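Aminoglycoside-O-phosphotransferase VIII (Streptomyces rimosus, PDB 4H05) probably transfers a phosphate group from ATP to a hydroxyl of aminoglycoside antibiotics, conferring resistance to them. Local coordinates at residues A[96-101]-A[198-203]; A[111-116]-A[243-248]; A[189-194]-A[224-229]; A[71-76]-A[121-126]. All blocks are in the same frame, centred on the assembly; numbering follows the deposited sequence.

Four contacts show how parts of a kinase-like fold, among them the predicted catalytic loop, pack around its helices. Helix 109-124 is the common element: interaction 2 uses its first half and interaction 4 its C-terminal part, centres about 17 Å apart. Interaction 1, its centre about 14 Å from that of interaction 2, touches it where A100 and L198 lean on V112 and A115. Interaction 3, centred about 12 Å from interaction 2, carries the predicted catalytic loop; F246 meets V226 between them. S101 OG and D194 OD1 probably hydrogen-bond and A100 packs on P193, so this loop meets 96-101 from earlier in the chain and helix 220-230 from later. Interaction 4 closes before interaction 3 opens.

Interaction 1. Residues A[96-101]-A[198-203]; sequences PGRPAS and LDPRTC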
# COMPACT_ATOMS: atom_id res chain seq x y z
N PRO A 96 -15.85 4.02 1.76
CA PRO A 96 -16.56 3.78 3.00
C PRO A 96 -16.00 2.56 3.69
O PRO A 96 -15.14 1.92 3.16
CB PRO A 96 -18.02 3.53 2.56
CG PRO A 96 -17.89 3.12 1.11
CD PRO A 96 -16.71 3.88 0.58
N GLY A 97 -16.44 2.31 4.92
CA GLY A 97 -16.20 1.10 5.60
C GLY A 97 -15.06 1.18 6.58
O GLY A 97 -14.65 2.27 6.97
N ARG A 98 -14.57 0.01 7.00
CA ARG A 98 -13.59 -0.07 8.06
C ARG A 98 -12.32 -0.76 7.50
O ARG A 98 -12.41 -1.73 6.75
CB ARG A 98 -14.17 -0.88 9.21
CG ARG A 98 -13.16 -1.18 10.32
CD ARG A 98 -13.79 -2.15 11.31
NE ARG A 98 -15.10 -1.72 11.78
CZ ARG A 98 -16.12 -2.55 12.05
NH1 ARG A 98 -16.01 -3.86 11.87
NH2 ARG A 98 -17.28 -2.06 12.51
N PRO A 99 -11.16 -0.22 7.84
CA PRO A 99 -9.96 -0.87 7.34
C PRO A 99 -9.66 -2.22 7.99
O PRO A 99 -10.03 -2.45 9.13
CB PRO A 99 -8.86 0.15 7.60
CG PRO A 99 -9.39 1.15 8.58
CD PRO A 99 -10.90 0.99 8.63
N ALA A 100 -9.04 -3.13 7.24
CA ALA A 100 -8.65 -4.45 7.71
C ALA A 100 -7.69 -4.42 8.96
O ALA A 100 -7.58 -5.41 9.68
CB ALA A 100 -8.02 -5.25 6.56
N SER A 101 -6.95 -3.33 9.04
CA SER A 101 -6.29 -2.67 10.16
C SER A 101 -7.05 -2.47 11.50
O SER A 101 -6.44 -2.41 12.57
CB SER A 101 -6.14 -1.23 9.64
OG SER A 101 -4.89 -0.71 9.96
N LEU A 198 -13.19 -2.30 4.09
CA LEU A 198 -14.23 -3.22 3.85
C LEU A 198 -15.56 -2.90 4.55
O LEU A 198 -15.66 -2.14 5.53
CB LEU A 198 -13.76 -4.65 4.17
CG LEU A 198 -12.49 -5.32 4.61
CD1 LEU A 198 -12.23 -6.57 3.77
CD2 LEU A 198 -11.27 -4.42 4.85
N ASP A 199 -16.62 -3.47 4.02
CA ASP A 199 -17.95 -3.12 4.56
C ASP A 199 -18.04 -3.76 5.97
O ASP A 199 -17.70 -4.93 6.11
CB ASP A 199 -19.00 -3.69 3.58
CG ASP A 199 -20.42 -3.54 4.09
OD1 ASP A 199 -21.12 -2.70 3.58
OD2 ASP A 199 -20.78 -4.23 5.03
N PRO A 200 -18.43 -3.01 7.00
CA PRO A 200 -18.43 -3.64 8.36
C PRO A 200 -19.45 -4.79 8.53
O PRO A 200 -19.26 -5.66 9.39
CB PRO A 200 -18.73 -2.50 9.35
CG PRO A 200 -18.72 -1.24 8.53
CD PRO A 200 -18.57 -1.54 7.05
N ARG A 201 -20.44 -4.86 7.65
CA ARG A 201 -21.42 -5.92 7.72
C ARG A 201 -21.04 -7.10 6.91
O ARG A 201 -21.15 -8.20 7.39
CB ARG A 201 -22.75 -5.36 7.27
CG ARG A 201 -23.96 -6.24 7.53
CD ARG A 201 -25.15 -5.69 6.72
NE ARG A 201 -25.67 -6.85 6.04
CZ ARG A 201 -25.93 -6.99 4.74
NH1 ARG A 201 -25.85 -5.99 3.89
NH2 ARG A 201 -26.37 -8.17 4.32
N THR A 202 -20.58 -6.95 5.67
CA THR A 202 -20.43 -8.17 4.85
C THR A 202 -18.96 -8.59 4.73
O THR A 202 -18.66 -9.63 4.18
CB THR A 202 -20.94 -7.92 3.42
OG1 THR A 202 -20.20 -6.82 2.84
CG2 THR A 202 -22.45 -7.57 3.46
N CYS A 203 -18.04 -7.74 5.20
CA CYS A 203 -16.60 -7.89 4.82
C CYS A 203 -16.33 -7.82 3.28
O CYS A 203 -15.26 -8.25 2.82
CB CYS A 203 -16.00 -9.18 5.42
SG CYS A 203 -16.16 -9.24 7.22
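A small antiparallel sheet, 98-99 against 196-198 with 205-208 beyond, frames this contact, and R98 and L198 form a hydrogen-bonded pair of it. R98 N donates to L198 O at 2.8 Å, nearly straight at 168° and in the plane of the carbonyl. The return bond, from L198 N to R98 O, is equally short, but its donor stands above the carbonyl plane of R98. G97 comes in just before the pair, its CA 3.3 Å from L198 O in a CA-H...O contact and also against CD of P200. With a positive phi (100°), G97 takes a backbone conformation readily open to glycine, and its CA can approach this closely.

In the aminoglycoside phosphotransferase family, which belongs to the protein kinase clan, a hairpin of this kind follows the catalytic loop; here its strand 196-198 begins just after N195, a predicted magnesium ligand. The side chain of R98 leaves with CG anti to the backbone N (chi1 173°) and bends at chi3. CB of P200 lies over one face of the guanidinium, toward its rim, 3.5 Å from NH2, while W104 adds a cation-pi contact.

On the buried side, the CD2 branch of L198 packs 3.8 Å from CB of A100, and it also approaches R98 O and A100 N. Beyond L198, D199 shapes the turn: its OD2 accepts from R201 N and T202 N, which arrive from opposite faces of the carboxylate plane, an Asx turn within a wider Asx motif. D199 O takes a further backbone bond from C203 N.

Interaction 2. Residues A[111-116]-A[243-248]; sequences DVAVAL and SAAFLR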
# COMPACT_ATOMS: atom_id res chain seq x y z
N ASP A 111 -13.18 -13.94 8.09
CA ASP A 111 -13.75 -13.37 6.88
C ASP A 111 -12.91 -12.21 6.24
O ASP A 111 -12.94 -12.04 5.03
CB ASP A 111 -15.16 -12.84 7.17
CG ASP A 111 -16.13 -13.96 7.57
OD1 ASP A 111 -15.99 -15.08 7.03
OD2 ASP A 111 -17.00 -13.70 8.43
N VAL A 112 -12.31 -11.37 7.06
CA VAL A 112 -11.44 -10.26 6.58
C VAL A 112 -10.23 -10.85 5.89
O VAL A 112 -9.91 -10.50 4.72
CB VAL A 112 -11.06 -9.32 7.74
CG1 VAL A 112 -10.10 -8.25 7.24
CG2 VAL A 112 -12.33 -8.69 8.30
N ALA A 113 -9.66 -11.84 6.55
CA ALA A 113 -8.56 -12.62 6.01
C ALA A 113 -8.87 -13.14 4.64
O ALA A 113 -8.05 -13.01 3.74
CB ALA A 113 -8.19 -13.76 6.95
N VAL A 114 -10.07 -13.73 4.47
CA VAL A 114 -10.51 -14.30 3.22
C VAL A 114 -10.77 -13.25 2.18
O VAL A 114 -10.43 -13.45 1.00
CB VAL A 114 -11.79 -15.22 3.41
CG1 VAL A 114 -12.34 -15.66 2.08
CG2 VAL A 114 -11.42 -16.50 4.24
N ALA A 115 -11.39 -12.14 2.60
CA ALA A 115 -11.69 -11.03 1.67
C ALA A 115 -10.35 -10.46 1.17
O ALA A 115 -10.18 -10.17 -0.02
CB ALA A 115 -12.57 -9.96 2.33
N LEU A 116 -9.36 -10.39 2.08
CA LEU A 116 -8.04 -9.91 1.69
C LEU A 116 -7.46 -10.78 0.58
O LEU A 116 -7.08 -10.28 -0.49
CB LEU A 116 -7.10 -9.79 2.85
CG LEU A 116 -7.27 -8.55 3.74
CD1 LEU A 116 -6.36 -8.70 4.93
CD2 LEU A 116 -6.93 -7.21 3.09
N SER A 243 -3.93 -16.36 8.68
CA SER A 243 -2.94 -16.58 7.58
C SER A 243 -3.17 -17.85 6.82
O SER A 243 -3.14 -17.84 5.60
CB SER A 243 -1.49 -16.61 8.05
OG SER A 243 -1.21 -15.59 8.98
N ALA A 244 -3.41 -18.95 7.52
CA ALA A 244 -3.97 -20.16 6.86
C ALA A 244 -5.26 -19.87 6.05
O ALA A 244 -5.41 -20.36 4.92
CB ALA A 244 -4.23 -21.26 7.89
N ALA A 245 -6.20 -19.11 6.60
CA ALA A 245 -7.42 -18.81 5.82
C ALA A 245 -7.08 -17.93 4.59
O ALA A 245 -7.50 -18.21 3.46
CB ALA A 245 -8.49 -18.17 6.69
N PHE A 246 -6.27 -16.91 4.75
CA PHE A 246 -5.80 -16.19 3.57
C PHE A 246 -5.14 -17.14 2.58
O PHE A 246 -5.44 -17.11 1.39
CB PHE A 246 -4.81 -15.13 3.97
CG PHE A 246 -4.30 -14.35 2.80
CD1 PHE A 246 -3.24 -14.82 2.06
CD2 PHE A 246 -4.88 -13.16 2.46
CE1 PHE A 246 -2.77 -14.11 1.00
CE2 PHE A 246 -4.39 -12.42 1.39
CZ PHE A 246 -3.34 -12.91 0.65
N LEU A 247 -4.32 -18.07 3.05
CA LEU A 247 -3.61 -18.94 2.10
C LEU A 247 -4.49 -19.97 1.43
O LEU A 247 -4.31 -20.25 0.24
CB LEU A 247 -2.40 -19.63 2.72
CG LEU A 247 -1.03 -18.91 2.78
CD1 LEU A 247 0.01 -19.96 3.17
CD2 LEU A 247 -0.68 -18.29 1.45
N ARG A 248 -5.46 -20.53 2.14
CA ARG A 248 -6.48 -21.45 1.51
C ARG A 248 -7.26 -20.74 0.42
O ARG A 248 -7.37 -21.24 -0.67
CB ARG A 248 -7.45 -21.93 2.60
CG ARG A 248 -8.59 -22.92 2.17
CD ARG A 248 -9.34 -23.45 3.41
NE ARG A 248 -8.38 -23.60 4.51
CZ ARG A 248 -8.34 -22.90 5.65
NH1 ARG A 248 -9.28 -22.02 5.98
NH2 ARG A 248 -7.36 -23.15 6.52
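F246 swings its ring over to the backbone of helix 109-124, bringing CD2 and CE2 against A113 and L116. Two helices of the mainly helical lobe of this kinase-like enzyme meet here, 111-116 and 243-248, with their N-to-C directions 35° apart and their axes 7.8 Å from each other at closest approach. The close spacing is consistent with small residues at the interface: A245 points its CB at helix 109-124, where it lies 4.4 Å from CB of A113, and the nearest pair of CA atoms, those of V114 and F246, is only 5.1 Å apart.

In F246, chi1 (-179°) sets CG anti to the backbone N, and from there the ring edge reaches the other helix. A113 O sits at that edge, near the ring plane and 3.4 Å from CD2, an approach that would be favourable toward the partly positive ring hydrogens. The carbonyl carbon of L116 meets the same ring obliquely at CE2, and CB of L116 follows at 4.0 Å from CE2. L223, V226 and L230 of helix 220-230 also touch F246, which therefore joins three helices in the buried interior.

Toward the more exposed border, V114 takes over from the alanine pair. Its CG1 is anti to the backbone N, whereas CG2, beside that nitrogen, is the branch that comes 4.2 Å from CB of A245.

Interaction 3. Residues A[189-194]-A[224-229]; sequences GDLCPD and ALVLRE
L191 O presses against the helix without a hydrogen bond: it lies 3.1 Å from CG2 of V226 and 3.2 Å from V226 N, but at an angle unsuited to one. The loop concerned is the catalytic loop of the kinase-like fold, in which D190 is the predicted proton acceptor, and L191 is the centre of an inverse gamma turn closed by a weak bond from C192 N to D190 O. Helix 220-230 covers this turn.

CG of L191 stands anti to its backbone N (chi1 -173°), and the side chain runs beside that of V226, pointing the same way, with L191 CG 3.8 Å from V226 CG2. The side chains of D190 and L225 instead cross at about a right angle, D190 OD2 being 3.6 Å from the methyl CD1 of L225. N195, a predicted magnesium ligand, donates from ND2 to D190 O and so braces the same turn.

Further on, the ring of P193 lies across the stem of E229, also near a right angle; P193 CD approaches E229 CB at 3.4 Å. The bend of E229 at chi2 (-50°) turns CD aside, and OE2 makes a salt bridge with R228 NH1, nearly in the guanidinium plane. R228 also has D270 as a salt-bridge partner through NH2. A water donates to D190 OD2 over a short distance whose exact value is doubtful, and accepts a weak bond from R228 NH1.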
# COMPACT_ATOMS: atom_id res chain seq x y z
N GLY A 189 1.61 -3.59 -4.01
CA GLY A 189 2.98 -3.30 -3.59
C GLY A 189 3.18 -2.76 -2.20
O GLY A 189 4.35 -2.61 -1.74
N ASP A 190 2.08 -2.37 -1.56
CA ASP A 190 2.05 -2.17 -0.11
C ASP A 190 0.71 -2.71 0.45
O ASP A 190 -0.06 -1.99 1.12
CB ASP A 190 2.30 -0.72 0.24
CG ASP A 190 2.52 -0.51 1.73
OD1 ASP A 190 2.49 0.62 2.13
OD2 ASP A 190 2.66 -1.47 2.50
N LEU A 191 0.49 -4.02 0.24
CA LEU A 191 -0.78 -4.63 0.53
C LEU A 191 -0.81 -5.06 1.99
O LEU A 191 -0.57 -6.21 2.33
CB LEU A 191 -1.06 -5.81 -0.35
CG LEU A 191 -2.43 -6.51 -0.29
CD1 LEU A 191 -3.51 -5.63 -0.85
CD2 LEU A 191 -2.45 -7.87 -1.03
N CYS A 192 -1.15 -4.11 2.82
CA CYS A 192 -1.19 -4.30 4.21
C CYS A 192 -2.65 -4.03 4.55
O CYS A 192 -3.35 -3.32 3.83
CB CYS A 192 -0.24 -3.36 4.93
SG CYS A 192 -0.25 -1.67 4.35
N PRO A 193 -3.11 -4.54 5.68
CA PRO A 193 -4.52 -4.40 6.04
C PRO A 193 -4.94 -2.92 6.19
O PRO A 193 -6.09 -2.57 6.02
CB PRO A 193 -4.60 -5.20 7.34
CG PRO A 193 -3.43 -6.14 7.27
CD PRO A 193 -2.37 -5.26 6.71
N ASP A 194 -3.99 -2.08 6.46
CA ASP A 194 -4.17 -0.68 6.45
C ASP A 194 -4.69 -0.11 5.17
O ASP A 194 -5.43 0.78 5.22
CB ASP A 194 -2.84 0.02 6.84
CG ASP A 194 -2.89 0.49 8.26
OD1 ASP A 194 -3.93 1.10 8.59
OD2 ASP A 194 -1.97 0.21 9.05
N ALA A 224 3.89 -11.32 0.67
CA ALA A 224 4.85 -11.14 1.74
C ALA A 224 4.28 -10.19 2.75
O ALA A 224 4.31 -10.45 3.96
CB ALA A 224 6.21 -10.63 1.19
N LEU A 225 3.73 -9.06 2.27
CA LEU A 225 3.41 -8.02 3.21
C LEU A 225 2.11 -8.33 3.86
O LEU A 225 1.94 -8.09 5.00
CB LEU A 225 3.33 -6.63 2.59
CG LEU A 225 4.45 -6.07 1.69
CD1 LEU A 225 4.43 -4.54 1.72
CD2 LEU A 225 5.82 -6.68 1.89
N VAL A 226 1.14 -8.79 3.12
CA VAL A 226 -0.09 -9.18 3.74
C VAL A 226 0.16 -10.23 4.79
O VAL A 226 -0.50 -10.19 5.84
CB VAL A 226 -1.15 -9.72 2.74
CG1 VAL A 226 -1.65 -11.06 3.19
CG2 VAL A 226 -2.28 -8.78 2.77
N LEU A 227 1.06 -11.21 4.51
CA LEU A 227 1.24 -12.33 5.50
C LEU A 227 2.06 -11.90 6.69
O LEU A 227 1.87 -12.38 7.80
CB LEU A 227 1.84 -13.58 4.86
CG LEU A 227 0.91 -14.29 3.88
CD1 LEU A 227 1.78 -15.09 2.93
CD2 LEU A 227 -0.17 -15.20 4.54
N ARG A 228 2.97 -10.95 6.49
CA ARG A 228 3.71 -10.40 7.61
C ARG A 228 2.76 -9.70 8.55
O ARG A 228 2.99 -9.72 9.74
CB ARG A 228 4.80 -9.42 7.13
CG ARG A 228 5.52 -8.67 8.24
CD ARG A 228 5.19 -7.17 8.09
NE ARG A 228 6.03 -6.57 7.09
CZ ARG A 228 5.77 -5.54 6.26
NH1 ARG A 228 4.64 -4.79 6.23
NH2 ARG A 228 6.76 -5.23 5.42
N GLU A 229 1.74 -9.02 8.03
CA GLU A 229 0.75 -8.35 8.89
C GLU A 229 -0.25 -9.37 9.49
O GLU A 229 -0.40 -9.42 10.68
CB GLU A 229 0.03 -7.26 8.16
CG GLU A 229 0.93 -6.11 7.73
CD GLU A 229 1.78 -5.58 8.87
OE1 GLU A 229 1.25 -5.22 9.96
OE2 GLU A 229 2.99 -5.49 8.69
O HOH W 1 4.45 -2.08 4.20

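Interaction 4. Residues A[71-76]-A[121-126]; sequences VGIPVP and RSLHAL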
# COMPACT_ATOMS: atom_id res chain seq x y z
N VAL A 71 -10.04 -0.93 -14.81
CA VAL A 71 -9.98 -2.37 -14.95
C VAL A 71 -10.78 -3.20 -13.94
O VAL A 71 -10.76 -4.42 -14.02
CB VAL A 71 -8.54 -2.86 -15.09
CG1 VAL A 71 -7.98 -2.17 -16.35
CG2 VAL A 71 -7.77 -2.67 -13.76
N GLY A 72 -11.50 -2.54 -13.06
CA GLY A 72 -12.47 -3.22 -12.23
C GLY A 72 -12.06 -3.56 -10.81
O GLY A 72 -12.83 -4.24 -10.12
N ILE A 73 -10.93 -3.02 -10.33
CA ILE A 73 -10.55 -3.19 -8.89
C ILE A 73 -11.24 -2.10 -8.12
O ILE A 73 -11.28 -0.99 -8.60
CB ILE A 73 -9.02 -3.03 -8.72
CG1 ILE A 73 -8.30 -4.10 -9.54
CG2 ILE A 73 -8.62 -3.04 -7.25
CD1 ILE A 73 -8.51 -5.55 -9.03
N PRO A 74 -11.76 -2.37 -6.91
CA PRO A 74 -12.45 -1.33 -6.18
C PRO A 74 -11.50 -0.33 -5.55
O PRO A 74 -10.71 -0.69 -4.76
CB PRO A 74 -13.18 -2.08 -5.11
CG PRO A 74 -12.38 -3.32 -4.88
CD PRO A 74 -11.74 -3.66 -6.20
N VAL A 75 -11.58 0.93 -5.94
CA VAL A 75 -10.60 1.94 -5.62
C VAL A 75 -11.44 3.22 -5.59
O VAL A 75 -12.38 3.35 -6.34
CB VAL A 75 -9.56 1.83 -6.76
CG1 VAL A 75 -9.81 2.74 -7.93
CG2 VAL A 75 -8.15 1.79 -6.27
N PRO A 76 -11.16 4.18 -4.71
CA PRO A 76 -12.10 5.30 -4.84
C PRO A 76 -11.80 6.20 -6.06
O PRO A 76 -10.69 6.28 -6.50
CB PRO A 76 -11.81 6.11 -3.61
CG PRO A 76 -10.31 5.94 -3.45
CD PRO A 76 -10.03 4.50 -3.82
N ARG A 121 -6.35 -11.92 -5.24
CA ARG A 121 -6.62 -12.81 -6.35
C ARG A 121 -7.19 -12.04 -7.56
O ARG A 121 -6.88 -12.30 -8.71
CB ARG A 121 -7.48 -13.90 -5.71
CG ARG A 121 -8.38 -14.94 -6.39
CD ARG A 121 -8.56 -16.08 -5.34
NE ARG A 121 -9.86 -16.72 -5.13
CZ ARG A 121 -10.59 -17.33 -6.07
NH1 ARG A 121 -10.26 -17.31 -7.36
NH2 ARG A 121 -11.72 -17.90 -5.72
N SER A 122 -7.94 -11.00 -7.29
CA SER A 122 -8.52 -10.25 -8.32
C SER A 122 -7.47 -9.32 -8.93
O SER A 122 -7.45 -9.06 -10.12
CB SER A 122 -9.69 -9.43 -7.73
OG SER A 122 -10.71 -10.25 -7.19
N LEU A 123 -6.63 -8.77 -8.09
CA LEU A 123 -5.50 -7.96 -8.55
C LEU A 123 -4.60 -8.89 -9.39
O LEU A 123 -4.26 -8.62 -10.56
CB LEU A 123 -4.77 -7.47 -7.31
CG LEU A 123 -4.23 -6.10 -6.99
CD1 LEU A 123 -5.05 -4.94 -7.58
CD2 LEU A 123 -4.05 -6.04 -5.45
N HIS A 124 -4.26 -10.06 -8.84
CA HIS A 124 -3.33 -10.94 -9.57
C HIS A 124 -3.94 -11.64 -10.72
O HIS A 124 -3.22 -12.29 -11.39
CB HIS A 124 -2.55 -11.89 -8.67
CG HIS A 124 -1.87 -11.20 -7.51
ND1 HIS A 124 -1.47 -11.85 -6.41
CD2 HIS A 124 -1.59 -9.88 -7.29
CE1 HIS A 124 -0.94 -10.98 -5.53
NE2 HIS A 124 -1.01 -9.77 -6.06
N ALA A 125 -5.25 -11.47 -10.98
CA ALA A 125 -5.91 -12.06 -12.17
C ALA A 125 -5.81 -11.16 -13.32
O ALA A 125 -6.13 -11.57 -14.40
CB ALA A 125 -7.37 -12.33 -11.93
N LEU A 126 -5.49 -9.88 -13.10
CA LEU A 126 -5.30 -8.98 -14.23
C LEU A 126 -4.17 -9.52 -15.10
O LEU A 126 -3.27 -10.13 -14.62
CB LEU A 126 -4.93 -7.57 -13.75
CG LEU A 126 -6.11 -6.86 -13.20
CD1 LEU A 126 -5.72 -5.68 -12.32
CD2 LEU A 126 -6.97 -6.46 -14.38
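V71 starts the contact by setting its CG2 against both methyls of L126, 3.9 Å from CD1 and from CD2. CG2 occupies the crowded position between the backbone N and the carbonyl carbon, while CG1 is anti to that carbon (chi1 -60°). The side chains of V71 and L126 meet obliquely. G72, just past helix 54-71, closes it with a Schellman motif, whose positive phi suits a glycine and turns the chain to bring the next residue inward.

I73 is that residue, buried and central to the contact. Its CD1 tip reaches the C-terminal part of helix 109-124, 3.8 Å from CD1 of L123 and equally near S122 O, and its side chain crosses that of L123 at about a right angle. CG1, anti to the carbonyl carbon, also lies 4.1 Å from CD1 of L126, so that one isoleucine branch bridges two leucines. In this kinase-like fold, the contact joins the connection from helix 54-71 to strand 78-83 of the five-stranded sheet with the helical part of the enzyme. L68 and L208 supply further apolar surface around I73.

P74 leads the chain away, pairing through its backbone with L208 of strand 205-208. On the other segment, a backbone bond from L126 N to L123 O, 3.1 Å long, spans the turn between the two leucines, and W67 and V186 touch L126 as well.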